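Side-chain contacts in histidine acid phosphatase (Hafnia alvei, PDB 4ARU), which belongs to branch 2 of the histidine phosphatase superfamily, whose members build a central beta-sheet core and a largely helical cap region: residues H19-P24 against E54-L59; P40-P43 against I49-R52; G215-L220 against L250-A255; I223-H228 against Q357-L362. All coordinates share one frame; numbering follows the deposited sequence.

Interaction 1 (H19-P24 against E54-L59)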
loop_
_atom_site.group_PDB
_atom_site.type_symbol
_atom_site.label_atom_id
_atom_site.label_comp_id
_atom_site.label_asym_id
_atom_site.label_seq_id
_atom_site.Cartn_x
_atom_site.Cartn_y
_atom_site.Cartn_z
ATOM N N HIS A 19 5.000 -1.999 -3.700
ATOM C CA HIS A 19 5.844 -2.926 -4.439
ATOM C C HIS A 19 5.174 -4.258 -4.710
ATOM O O HIS A 19 4.096 -4.590 -4.198
ATOM C CB HIS A 19 7.148 -3.194 -3.656
ATOM C CG HIS A 19 6.924 -3.744 -2.295
ATOM N ND1 HIS A 19 6.480 -5.022 -2.036
ATOM C CD2 HIS A 19 7.039 -3.133 -1.094
ATOM C CE1 HIS A 19 6.327 -5.177 -0.730
ATOM N NE2 HIS A 19 6.685 -4.048 -0.138
ATOM N N GLY A 20 5.809 -5.032 -5.560
ATOM C CA GLY A 20 5.320 -6.325 -5.909
ATOM C C GLY A 20 5.556 -7.437 -4.895
ATOM O O GLY A 20 6.023 -7.239 -3.806
ATOM N N VAL A 21 5.156 -8.633 -5.275
ATOM C CA VAL A 21 5.253 -9.832 -4.444
ATOM C C VAL A 21 6.685 -10.003 -4.002
ATOM O O VAL A 21 7.596 -10.040 -4.825
ATOM C CB VAL A 21 4.743 -11.081 -5.170
ATOM C CG1 VAL A 21 4.953 -12.321 -4.330
ATOM C CG2 VAL A 21 3.282 -10.940 -5.564
ATOM N N ARG A 22 6.851 -10.125 -2.684
ATOM C CA ARG A 22 8.143 -10.298 -2.051
ATOM C C ARG A 22 8.143 -11.481 -1.114
ATOM O O ARG A 22 7.080 -11.920 -0.628
ATOM C CB ARG A 22 8.429 -9.058 -1.224
ATOM C CG ARG A 22 7.393 -8.689 -0.161
ATOM C CD ARG A 22 7.920 -7.825 0.995
ATOM N NE ARG A 22 6.871 -7.485 1.951
ATOM C CZ ARG A 22 6.401 -8.304 2.892
ATOM N NH1 ARG A 22 6.912 -9.523 3.005
ATOM N NH2 ARG A 22 5.427 -7.909 3.715
ATOM N N ALA A 23 9.338 -11.946 -0.811
ATOM C CA ALA A 23 9.533 -12.871 0.290
ATOM C C ALA A 23 9.205 -12.139 1.612
ATOM O O ALA A 23 9.241 -10.904 1.715
ATOM C CB ALA A 23 10.945 -13.373 0.309
ATOM N N PRO A 24 8.928 -12.905 2.665
ATOM C CA PRO A 24 8.750 -12.298 3.972
ATOM C C PRO A 24 9.916 -11.386 4.327
ATOM O O PRO A 24 11.067 -11.725 4.029
ATOM C CB PRO A 24 8.696 -13.516 4.906
ATOM C CG PRO A 24 8.132 -14.620 4.042
ATOM C CD PRO A 24 8.772 -14.360 2.704
ATOM N N GLU A 54 8.140 -9.253 -10.010
ATOM C CA GLU A 54 8.479 -8.306 -11.060
ATOM C C GLU A 54 7.607 -8.460 -12.272
ATOM O O GLU A 54 7.111 -7.474 -12.851
ATOM C CB GLU A 54 9.958 -8.452 -11.420
ATOM C CG GLU A 54 10.904 -8.007 -10.334
ATOM C CD GLU A 54 12.350 -8.388 -10.643
ATOM O OE1 GLU A 54 12.748 -9.552 -10.470
ATOM O OE2 GLU A 54 13.128 -7.510 -11.094
ATOM N N HIS A 55 7.405 -9.693 -12.694
ATOM C CA HIS A 55 6.529 -9.984 -13.848
ATOM C C HIS A 55 5.121 -9.432 -13.611
ATOM O O HIS A 55 4.524 -8.784 -14.456
ATOM C CB HIS A 55 6.509 -11.468 -14.144
ATOM C CG HIS A 55 5.553 -11.837 -15.227
ATOM N ND1 HIS A 55 5.657 -11.365 -16.525
ATOM C CD2 HIS A 55 4.414 -12.562 -15.179
ATOM C CE1 HIS A 55 4.641 -11.838 -17.235
ATOM N NE2 HIS A 55 3.886 -12.574 -16.445
ATOM N N LEU A 56 4.603 -9.696 -12.430
ATOM C CA LEU A 56 3.274 -9.230 -12.067
ATOM C C LEU A 56 3.171 -7.725 -12.079
ATOM O O LEU A 56 2.132 -7.199 -12.486
ATOM C CB LEU A 56 2.832 -9.858 -10.719
ATOM C CG LEU A 56 2.495 -11.354 -10.738
ATOM C CD1 LEU A 56 2.440 -11.900 -9.336
ATOM C CD2 LEU A 56 1.184 -11.607 -11.461
ATOM N N ILE A 57 4.199 -7.004 -11.620
ATOM C CA ILE A 57 4.216 -5.556 -11.732
ATOM C C ILE A 57 4.257 -5.132 -13.181
ATOM O O ILE A 57 3.556 -4.171 -13.553
ATOM C CB ILE A 57 5.397 -4.955 -10.965
ATOM C CG1 ILE A 57 5.249 -5.172 -9.478
ATOM C CG2 ILE A 57 5.551 -3.458 -11.284
ATOM C CD1 ILE A 57 4.074 -4.473 -8.801
ATOM N N SER A 58 5.056 -5.808 -14.016
ATOM C CA SER A 58 5.078 -5.448 -15.443
ATOM C C SER A 58 3.698 -5.628 -16.088
ATOM O O SER A 58 3.334 -4.831 -16.944
ATOM C CB SER A 58 6.143 -6.236 -16.201
ATOM O OG SER A 58 5.728 -7.558 -16.481
ATOM N N LEU A 59 2.929 -6.631 -15.636
ATOM C CA LEU A 59 1.567 -6.817 -16.185
ATOM C C LEU A 59 0.730 -5.562 -15.829
ATOM O O LEU A 59 -0.035 -5.052 -16.673
ATOM C CB LEU A 59 0.896 -8.116 -15.669
ATOM C CG LEU A 59 1.539 -9.394 -16.139
ATOM C CD1 LEU A 59 0.800 -10.590 -15.511
ATOM C CD2 LEU A 59 1.559 -9.532 -17.654
#

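Interaction 2 (P40-P43 against I49-R52)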
loop_
_atom_site.group_PDB
_atom_site.type_symbol
_atom_site.label_atom_id
_atom_site.label_comp_id
_atom_site.label_asym_id
_atom_site.label_seq_id
_atom_site.Cartn_x
_atom_site.Cartn_y
_atom_site.Cartn_z
ATOM N N PRO A 40 7.776 -22.564 4.005
ATOM C CA PRO A 40 8.422 -22.898 2.727
ATOM C C PRO A 40 9.558 -21.909 2.410
ATOM O O PRO A 40 9.489 -20.727 2.774
ATOM C CB PRO A 40 7.263 -22.816 1.724
ATOM C CG PRO A 40 6.252 -21.964 2.363
ATOM C CD PRO A 40 6.331 -22.336 3.824
ATOM N N GLU A 41 10.595 -22.390 1.754
ATOM C CA GLU A 41 11.705 -21.519 1.356
ATOM C C GLU A 41 11.329 -20.713 0.127
ATOM O O GLU A 41 10.809 -21.259 -0.860
ATOM C CB GLU A 41 13.011 -22.295 1.136
ATOM C CG GLU A 41 13.842 -22.510 2.419
ATOM C CD GLU A 41 14.488 -21.215 2.966
ATOM O OE1 GLU A 41 13.829 -20.451 3.738
ATOM O OE2 GLU A 41 15.684 -20.960 2.643
ATOM N N TRP A 42 11.615 -19.405 0.181
ATOM C CA TRP A 42 11.417 -18.506 -0.962
ATOM C C TRP A 42 12.659 -18.501 -1.856
ATOM O O TRP A 42 13.762 -18.862 -1.422
ATOM C CB TRP A 42 11.104 -17.097 -0.458
ATOM C CG TRP A 42 9.701 -17.013 -0.006
ATOM C CD1 TRP A 42 9.142 -17.590 1.125
ATOM C CD2 TRP A 42 8.642 -16.341 -0.661
ATOM N NE1 TRP A 42 7.809 -17.310 1.188
ATOM C CE2 TRP A 42 7.470 -16.551 0.100
ATOM C CE3 TRP A 42 8.564 -15.562 -1.805
ATOM C CZ2 TRP A 42 6.244 -16.014 -0.272
ATOM C CZ3 TRP A 42 7.336 -15.042 -2.177
ATOM C CH2 TRP A 42 6.203 -15.282 -1.432
ATOM N N PRO A 43 12.498 -18.106 -3.126
ATOM C CA PRO A 43 13.600 -18.221 -4.079
ATOM C C PRO A 43 14.491 -16.977 -4.139
ATOM O O PRO A 43 15.358 -16.898 -5.009
ATOM C CB PRO A 43 12.877 -18.417 -5.400
ATOM C CG PRO A 43 11.668 -17.594 -5.226
ATOM C CD PRO A 43 11.222 -17.846 -3.812
ATOM N N ILE A 49 11.810 -8.544 -3.711
ATOM C CA ILE A 49 10.798 -8.888 -4.705
ATOM C C ILE A 49 11.282 -10.111 -5.453
ATOM O O ILE A 49 12.480 -10.310 -5.651
ATOM C CB ILE A 49 10.559 -7.731 -5.687
ATOM C CG1 ILE A 49 9.310 -7.958 -6.543
ATOM C CG2 ILE A 49 11.745 -7.495 -6.574
ATOM C CD1 ILE A 49 8.881 -6.693 -7.295
ATOM N N THR A 50 10.389 -11.019 -5.808
ATOM C CA THR A 50 10.744 -12.198 -6.623
ATOM C C THR A 50 10.622 -11.902 -8.108
ATOM O O THR A 50 9.934 -10.933 -8.517
ATOM C CB THR A 50 9.795 -13.414 -6.355
ATOM O OG1 THR A 50 8.448 -13.056 -6.747
ATOM C CG2 THR A 50 9.809 -13.763 -4.882
ATOM N N PRO A 51 11.260 -12.732 -8.942
ATOM C CA PRO A 51 11.089 -12.514 -10.390
ATOM C C PRO A 51 9.612 -12.571 -10.820
ATOM O O PRO A 51 9.156 -11.805 -11.691
ATOM C CB PRO A 51 11.980 -13.569 -11.004
ATOM C CG PRO A 51 13.041 -13.816 -9.971
ATOM C CD PRO A 51 12.390 -13.615 -8.629
ATOM N N ARG A 52 8.839 -13.440 -10.174
ATOM C CA ARG A 52 7.415 -13.461 -10.463
ATOM C C ARG A 52 6.752 -12.146 -10.046
ATOM O O ARG A 52 5.893 -11.661 -10.742
ATOM C CB ARG A 52 6.752 -14.665 -9.778
ATOM C CG ARG A 52 5.248 -14.669 -9.847
ATOM C CD ARG A 52 4.764 -16.059 -9.645
ATOM N NE ARG A 52 3.336 -16.074 -9.383
ATOM C CZ ARG A 52 2.498 -17.021 -9.749
ATOM N NH1 ARG A 52 2.875 -18.062 -10.470
ATOM N NH2 ARG A 52 1.239 -16.879 -9.377
#

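Interaction 3 (G215-L220 against L250-A255)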
loop_
_atom_site.group_PDB
_atom_site.type_symbol
_atom_site.label_atom_id
_atom_site.label_comp_id
_atom_site.label_asym_id
_atom_site.label_seq_id
_atom_site.Cartn_x
_atom_site.Cartn_y
_atom_site.Cartn_z
ATOM N N GLY A 215 -1.660 -8.707 15.852
ATOM C CA GLY A 215 -0.437 -8.275 15.139
ATOM C C GLY A 215 0.299 -9.421 14.476
ATOM O O GLY A 215 0.710 -9.308 13.329
ATOM N N LEU A 216 0.468 -10.520 15.194
ATOM C CA LEU A 216 1.166 -11.669 14.628
ATOM C C LEU A 216 0.362 -12.304 13.506
ATOM O O LEU A 216 0.875 -12.553 12.412
ATOM C CB LEU A 216 1.468 -12.667 15.725
ATOM C CG LEU A 216 2.126 -13.985 15.258
ATOM C CD1 LEU A 216 3.453 -13.762 14.588
ATOM C CD2 LEU A 216 2.251 -14.922 16.433
ATOM N N ALA A 217 -0.920 -12.512 13.732
ATOM C CA ALA A 217 -1.782 -13.069 12.699
ATOM C C ALA A 217 -1.830 -12.204 11.466
ATOM O O ALA A 217 -1.890 -12.722 10.339
ATOM C CB ALA A 217 -3.178 -13.320 13.214
ATOM N N SER A 218 -1.775 -10.883 11.616
ATOM C CA SER A 218 -1.759 -9.946 10.474
ATOM C C SER A 218 -0.561 -10.281 9.574
ATOM O O SER A 218 -0.666 -10.374 8.344
ATOM C CB SER A 218 -1.632 -8.479 10.908
ATOM O OG SER A 218 -1.328 -7.649 9.813
ATOM N N THR A 219 0.596 -10.453 10.184
ATOM C CA THR A 219 1.806 -10.737 9.444
ATOM C C THR A 219 1.695 -12.103 8.751
ATOM O O THR A 219 2.009 -12.216 7.566
ATOM C CB THR A 219 2.985 -10.787 10.402
ATOM O OG1 THR A 219 3.144 -9.493 10.992
ATOM C CG2 THR A 219 4.243 -11.164 9.706
ATOM N N LEU A 220 1.216 -13.115 9.461
ATOM C CA LEU A 220 1.119 -14.465 8.920
ATOM C C LEU A 220 0.129 -14.464 7.789
ATOM O O LEU A 220 0.367 -15.145 6.750
ATOM C CB LEU A 220 0.775 -15.461 9.988
ATOM C CG LEU A 220 1.764 -15.482 11.178
ATOM C CD1 LEU A 220 1.320 -16.524 12.185
ATOM C CD2 LEU A 220 3.201 -15.660 10.701
ATOM N N LEU A 250 -7.472 -12.312 6.353
ATOM C CA LEU A 250 -6.987 -10.976 5.972
ATOM C C LEU A 250 -7.714 -9.879 6.741
ATOM O O LEU A 250 -7.175 -8.797 6.851
ATOM C CB LEU A 250 -7.083 -10.777 4.438
ATOM C CG LEU A 250 -5.802 -11.163 3.642
ATOM C CD1 LEU A 250 -4.532 -10.365 4.005
ATOM C CD2 LEU A 250 -5.557 -12.653 3.743
ATOM N N LYS A 251 -8.861 -10.184 7.335
ATOM C CA LYS A 251 -9.541 -9.237 8.226
ATOM C C LYS A 251 -8.590 -8.787 9.331
ATOM O O LYS A 251 -8.518 -7.606 9.699
ATOM C CB LYS A 251 -10.779 -9.896 8.828
ATOM C CG LYS A 251 -11.534 -8.971 9.755
ATOM C CD LYS A 251 -12.942 -9.445 10.089
ATOM C CE LYS A 251 -12.968 -10.854 10.554
ATOM N NZ LYS A 251 -14.340 -11.154 11.054
ATOM N N LEU A 252 -7.773 -9.695 9.820
ATOM C CA LEU A 252 -6.819 -9.373 10.876
ATOM C C LEU A 252 -5.741 -8.439 10.368
ATOM O O LEU A 252 -5.318 -7.518 11.053
ATOM C CB LEU A 252 -6.171 -10.654 11.417
ATOM C CG LEU A 252 -7.151 -11.614 12.108
ATOM C CD1 LEU A 252 -6.612 -13.047 12.148
ATOM C CD2 LEU A 252 -7.443 -11.143 13.515
ATOM N N HIS A 253 -5.273 -8.683 9.145
ATOM C CA HIS A 253 -4.264 -7.834 8.562
ATOM C C HIS A 253 -4.829 -6.446 8.310
ATOM O O HIS A 253 -4.175 -5.458 8.620
ATOM C CB HIS A 253 -3.814 -8.505 7.266
ATOM C CG HIS A 253 -2.863 -7.684 6.460
ATOM N ND1 HIS A 253 -1.519 -7.599 6.749
ATOM C CD2 HIS A 253 -3.053 -6.948 5.343
ATOM C CE1 HIS A 253 -0.924 -6.817 5.869
ATOM N NE2 HIS A 253 -1.829 -6.421 4.998
ATOM N N ASN A 254 -6.037 -6.355 7.743
ATOM C CA ASN A 254 -6.599 -5.044 7.455
ATOM C C ASN A 254 -6.884 -4.270 8.733
ATOM O O ASN A 254 -6.736 -3.049 8.774
ATOM C CB ASN A 254 -7.832 -5.172 6.601
ATOM C CG ASN A 254 -7.516 -5.709 5.221
ATOM O OD1 ASN A 254 -6.455 -5.400 4.635
ATOM N ND2 ASN A 254 -8.426 -6.495 4.674
ATOM N N ALA A 255 -7.192 -4.977 9.811
ATOM C CA ALA A 255 -7.434 -4.318 11.088
ATOM C C ALA A 255 -6.136 -3.759 11.655
ATOM O O ALA A 255 -6.091 -2.639 12.157
ATOM C CB ALA A 255 -8.091 -5.271 12.050
#

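Interaction 4 (I223-H228 against Q357-L362)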
loop_
_atom_site.group_PDB
_atom_site.type_symbol
_atom_site.label_atom_id
_atom_site.label_comp_id
_atom_site.label_asym_id
_atom_site.label_seq_id
_atom_site.Cartn_x
_atom_site.Cartn_y
_atom_site.Cartn_z
ATOM N N ILE A 223 1.636 -13.175 4.744
ATOM C CA ILE A 223 2.584 -14.134 4.172
ATOM C C ILE A 223 1.835 -15.206 3.358
ATOM O O ILE A 223 2.275 -15.590 2.271
ATOM C CB ILE A 223 3.529 -14.747 5.235
ATOM C CG1 ILE A 223 4.450 -13.618 5.725
ATOM C CG2 ILE A 223 4.228 -15.991 4.678
ATOM C CD1 ILE A 223 5.235 -13.978 6.955
ATOM N N PHE A 224 0.706 -15.727 3.857
ATOM C CA PHE A 224 -0.036 -16.704 3.093
ATOM C C PHE A 224 -0.504 -16.105 1.766
ATOM O O PHE A 224 -0.428 -16.760 0.740
ATOM C CB PHE A 224 -1.247 -17.205 3.881
ATOM C CG PHE A 224 -0.912 -17.886 5.187
ATOM C CD1 PHE A 224 0.250 -18.612 5.392
ATOM C CD2 PHE A 224 -1.812 -17.825 6.218
ATOM C CE1 PHE A 224 0.509 -19.242 6.606
ATOM C CE2 PHE A 224 -1.562 -18.458 7.445
ATOM C CZ PHE A 224 -0.409 -19.152 7.638
ATOM N N LEU A 225 -0.985 -14.867 1.798
ATOM C CA LEU A 225 -1.433 -14.230 0.573
ATOM C C LEU A 225 -0.255 -14.109 -0.412
ATOM O O LEU A 225 -0.408 -14.296 -1.621
ATOM C CB LEU A 225 -1.979 -12.851 0.897
ATOM C CG LEU A 225 -2.590 -12.152 -0.333
ATOM C CD1 LEU A 225 -3.936 -11.611 0.037
ATOM C CD2 LEU A 225 -1.711 -11.092 -0.932
ATOM N N LEU A 226 0.901 -13.747 0.124
ATOM C CA LEU A 226 2.108 -13.651 -0.703
ATOM C C LEU A 226 2.498 -14.992 -1.303
ATOM O O LEU A 226 2.840 -15.068 -2.469
ATOM C CB LEU A 226 3.285 -13.020 0.032
ATOM C CG LEU A 226 3.132 -11.553 0.419
ATOM C CD1 LEU A 226 4.191 -11.058 1.425
ATOM C CD2 LEU A 226 3.197 -10.699 -0.822
ATOM N N GLU A 227 2.401 -16.064 -0.521
ATOM C CA GLU A 227 2.704 -17.401 -1.024
ATOM C C GLU A 227 1.782 -17.729 -2.216
ATOM O O GLU A 227 2.187 -18.281 -3.216
ATOM C CB GLU A 227 2.463 -18.456 0.040
ATOM C CG GLU A 227 3.463 -18.426 1.212
ATOM C CD GLU A 227 3.095 -19.382 2.324
ATOM O OE1 GLU A 227 2.019 -19.996 2.224
ATOM O OE2 GLU A 227 3.889 -19.542 3.287
ATOM N N HIS A 228 0.517 -17.379 -2.044
ATOM C CA HIS A 228 -0.473 -17.604 -3.070
ATOM C C HIS A 228 -0.230 -16.794 -4.341
ATOM O O HIS A 228 -0.289 -17.303 -5.460
ATOM C CB HIS A 228 -1.859 -17.336 -2.495
ATOM C CG HIS A 228 -2.991 -17.748 -3.390
ATOM N ND1 HIS A 228 -3.448 -19.047 -3.475
ATOM C CD2 HIS A 228 -3.757 -17.017 -4.235
ATOM C CE1 HIS A 228 -4.483 -19.084 -4.312
ATOM N NE2 HIS A 228 -4.660 -17.879 -4.812
ATOM N N GLN A 357 -4.550 -6.002 -8.825
ATOM C CA GLN A 357 -4.824 -7.341 -9.242
ATOM C C GLN A 357 -5.623 -8.076 -8.168
ATOM O O GLN A 357 -5.277 -8.036 -6.979
ATOM C CB GLN A 357 -3.527 -8.073 -9.516
ATOM C CG GLN A 357 -2.881 -7.640 -10.827
ATOM C CD GLN A 357 -1.368 -7.597 -10.774
ATOM O OE1 GLN A 357 -0.782 -6.910 -9.916
ATOM N NE2 GLN A 357 -0.741 -8.177 -11.776
ATOM N N THR A 358 -6.667 -8.750 -8.610
ATOM C CA THR A 358 -7.386 -9.680 -7.750
ATOM C C THR A 358 -6.475 -10.787 -7.295
ATOM O O THR A 358 -5.392 -11.025 -7.849
ATOM C CB THR A 358 -8.617 -10.290 -8.417
ATOM O OG1 THR A 358 -8.202 -11.173 -9.464
ATOM C CG2 THR A 358 -9.565 -9.266 -8.954
ATOM N N LEU A 359 -6.874 -11.484 -6.250
ATOM C CA LEU A 359 -6.103 -12.608 -5.780
ATOM C C LEU A 359 -5.877 -13.656 -6.886
ATOM O O LEU A 359 -4.753 -14.169 -7.038
ATOM C CB LEU A 359 -6.735 -13.257 -4.522
ATOM C CG LEU A 359 -5.798 -14.195 -3.732
ATOM C CD1 LEU A 359 -4.477 -13.564 -3.330
ATOM C CD2 LEU A 359 -6.589 -14.739 -2.525
ATOM N N ALA A 360 -6.926 -13.896 -7.669
ATOM C CA ALA A 360 -6.851 -14.810 -8.818
ATOM C C ALA A 360 -5.895 -14.274 -9.903
ATOM O O ALA A 360 -5.145 -15.049 -10.510
ATOM C CB ALA A 360 -8.213 -15.021 -9.421
ATOM N N GLN A 361 -5.968 -12.967 -10.172
ATOM C CA GLN A 361 -5.098 -12.391 -11.188
ATOM C C GLN A 361 -3.646 -12.538 -10.809
ATOM O O GLN A 361 -2.774 -12.733 -11.697
ATOM C CB GLN A 361 -5.439 -10.936 -11.440
ATOM C CG GLN A 361 -6.707 -10.787 -12.275
ATOM C CD GLN A 361 -7.215 -9.357 -12.367
ATOM O OE1 GLN A 361 -7.067 -8.559 -11.462
ATOM N NE2 GLN A 361 -7.838 -9.018 -13.514
ATOM N N LEU A 362 -3.339 -12.406 -9.523
ATOM C CA LEU A 362 -1.999 -12.629 -9.037
ATOM C C LEU A 362 -1.624 -14.111 -9.179
ATOM O O LEU A 362 -0.570 -14.475 -9.715
ATOM C CB LEU A 362 -1.844 -12.202 -7.570
ATOM C CG LEU A 362 -1.980 -10.723 -7.302
ATOM C CD1 LEU A 362 -2.123 -10.471 -5.792
ATOM C CD2 LEU A 362 -0.853 -9.857 -7.875
#

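Interaction 1 (H19-P24 against E54-L59)
His-19 C lies 4.2 Å from Ile-57 CD1, while the imidazole leads away from the helix. The ring is pinned instead within its own loop: His-19 ND1 donates almost straight (171°) to Gly-20 O at 2.9 Å, meeting a lone pair of that oxygen within both the ring plane and the carbonyl plane. His-19 NE2 hydrogen-bonds a bound L(+)-tartaric acid, probably from the crystallisation liquor. At Gly-20, whose N is held by Thr-98 of helix 93-106, the loop comes nearest to the helix. Ile-57 lays its longer branch on the glycine backbone, with CD1 3.7 Å from Gly-20 CA and CG1 3.8 Å from the same carbon. A chi1 of -66° sets CG1 opposite the isoleucine's own carbonyl carbon, and a chi2 of -65° then carries CD1 to the loop. Because Gly-20 carries no side chain, the isoleucine packs directly on its main chain. Val-21 adds the one contact between two side chains, its CG2 standing 4.0 Å from CD1 of Leu-56 as the two chains cross obliquely. Beyond it the loop leaves the helix. Arg-22 NH1 bonds to the carbonyl of the next residue, Ala-23 O, 3.0 Å away and from above the carbonyl plane, and Arg-22 NE reaches the same tartaric acid. This loop, following strand 9-18, carries the RHGxRxP signature of histidine acid phosphatases, here backed by helix 51-70.

Interaction 2 (P40-P43 against I49-R52)
Thr-50 OG1 is gripped by two groups, the backbone N of Gly-53 and OE1 of Gln-230, while the methyl of the same side chain reaches across to Trp-42. The bond to Gly-53 N is an N-cap: Thr-50 stands immediately before helix 51-70, and its oxygen takes up an amide that the first turn leaves without a main-chain acceptor. With chi1 at 63°, OG1 sits between the backbone N and the carbonyl carbon, and CG2 is thrown out opposite the carbonyl carbon, toward the loop 40-43. The threonine is thus split by function, its hydroxyl serving the helix start and its methyl serving the packing.

CG2 meets the six-membered part of the indole at its rim, close to the ring plane, 3.8 Å from Trp-42 CE3 and 3.9 Å from Trp-42 CZ3. The approach is therefore edge-on, without any CH-pi stacking over a face. Pro-43 adds a looser touch, its CG 4.3 Å from the same methyl, so that one methyl group is met by two consecutive residues of the loop. The surface involved is small, and Pro-43 lies at its exposed margin, whereas Thr-50 is buried.

Beyond the two segments, Trp-42 also packs on Pro-24 and on Leu-226 of helix 213-229, while Arg-52 NE bonds to Ala-229 O at the end of that helix. The arrangement is that of a threonine N-cap whose methyl packs against the edge of a tryptophan in the loop leading to the helix.

Interaction 3 (G215-L220 against L250-A255)
Ser-218 and His-253 mark the tight part of this helix crossing: their CA atoms are only 3.8 Å apart, and the short axes pass within 7.6 Å at -114°. His-253 ND1 donates to Ser-218 OG at 3.1 Å, the oxygen lying 33° out of the imidazole plane, and also makes a weak bond of 3.3 Å to Ser-218 O. One N-H is thus shared between the hydroxyl and the carbonyl of a single residue. OG is anti to the serine N (chi1 167°), which brings it over the second helix, where it also hydrogen-bonds OE1 of Gln-256. Beside this polar knot, Ala-217 CB presses on Leu-252 CD1 at 3.6 Å, and Ser-218 CB rests 3.8 Å from Leu-252 O. The small side chains of Ala-217 and Ser-218 allow such a close approach.

Away from the crossing point the helices diverge. The CB bonds of Thr-219 and Asn-254 point away from the partner, and the Asn-254 amide is held by Asn-329 and Pro-327. Lys-251 is exposed, though it touches Ser-164. Helix 162-172 packs against Leu-252 through Ser-164 and Leu-165, and helix 29-33 touches helix 213-229, through Met-31 on Leu-216 and Thr-219.

Interaction 4 (I223-H228 against Q357-L362)
Leu-359 inserts its branched end between His-228 and Leu-225 of helix 213-229. Its CG stands 3.5 Å from CD2 of His-228, and its CD1 is 3.6 Å from that same ring carbon, the two side chains crossing at about a right angle. CD1 also reaches Leu-225, at 3.8 Å from CG and 3.9 Å from CD1 of that residue. Leu-225 and His-228 are three residues apart, a spacing that puts them side by side on the helix. In Leu-359, a chi1 of -164° extends CG away from the backbone N and into the gap between them.

The next shell fixes Leu-359 through the start of its own helix. Thr-358 and Gln-361 form a capping box: Gln-361 N donates to Thr-358 OG1 at 3.0 Å, and Thr-358 N returns a bond to Gln-361 OE1 at 2.9 Å. Gln-361 NE2 reaches Pro-373 O. The His-228 ring is also stacked with His-363, whose ND1 is hydrogen-bonded to His-228 O, and meets Trp-246 edge-to-face; Trp-246 touches Leu-225 and Leu-359 as well.

Between the two segments the contact is apolar and shares no polar bond: the imidazole comes closest at CD2, with NE2 further off, 4.0 Å from Leu-359 CG. Although His-228 is partly exposed, its leucine neighbours here would probably offer a charge on the ring little direct compensation.

In the fold
Interactions 1, 2 and 4 cluster on one side of the chain's centre. Interaction 2 is nested in the chain loop closed by interaction 1; their centres lie 10 Å apart, and Val-21 O stands 3.1 Å from Thr-50 N, probably hydrogen-bonded. Interaction 4 is likewise 10 Å from interaction 1, joined by a probable hydrogen bond of 3.1 Å between Leu-56 O and Gln-357 NE2, and it touches interaction 2 where Trp-42 CH2 lies 3.5 Å from Leu-226 O. Interaction 3 shares helix 213-229 with interaction 4, 15 Å away, where Leu-250 CG and Leu-225 CD1 approach to 4.1 Å. That helix thus links the crossing at 250-255 to the 19-24 loop, whose His-19 side chain lies about 3 Å from the bound L(+)-tartaric acid.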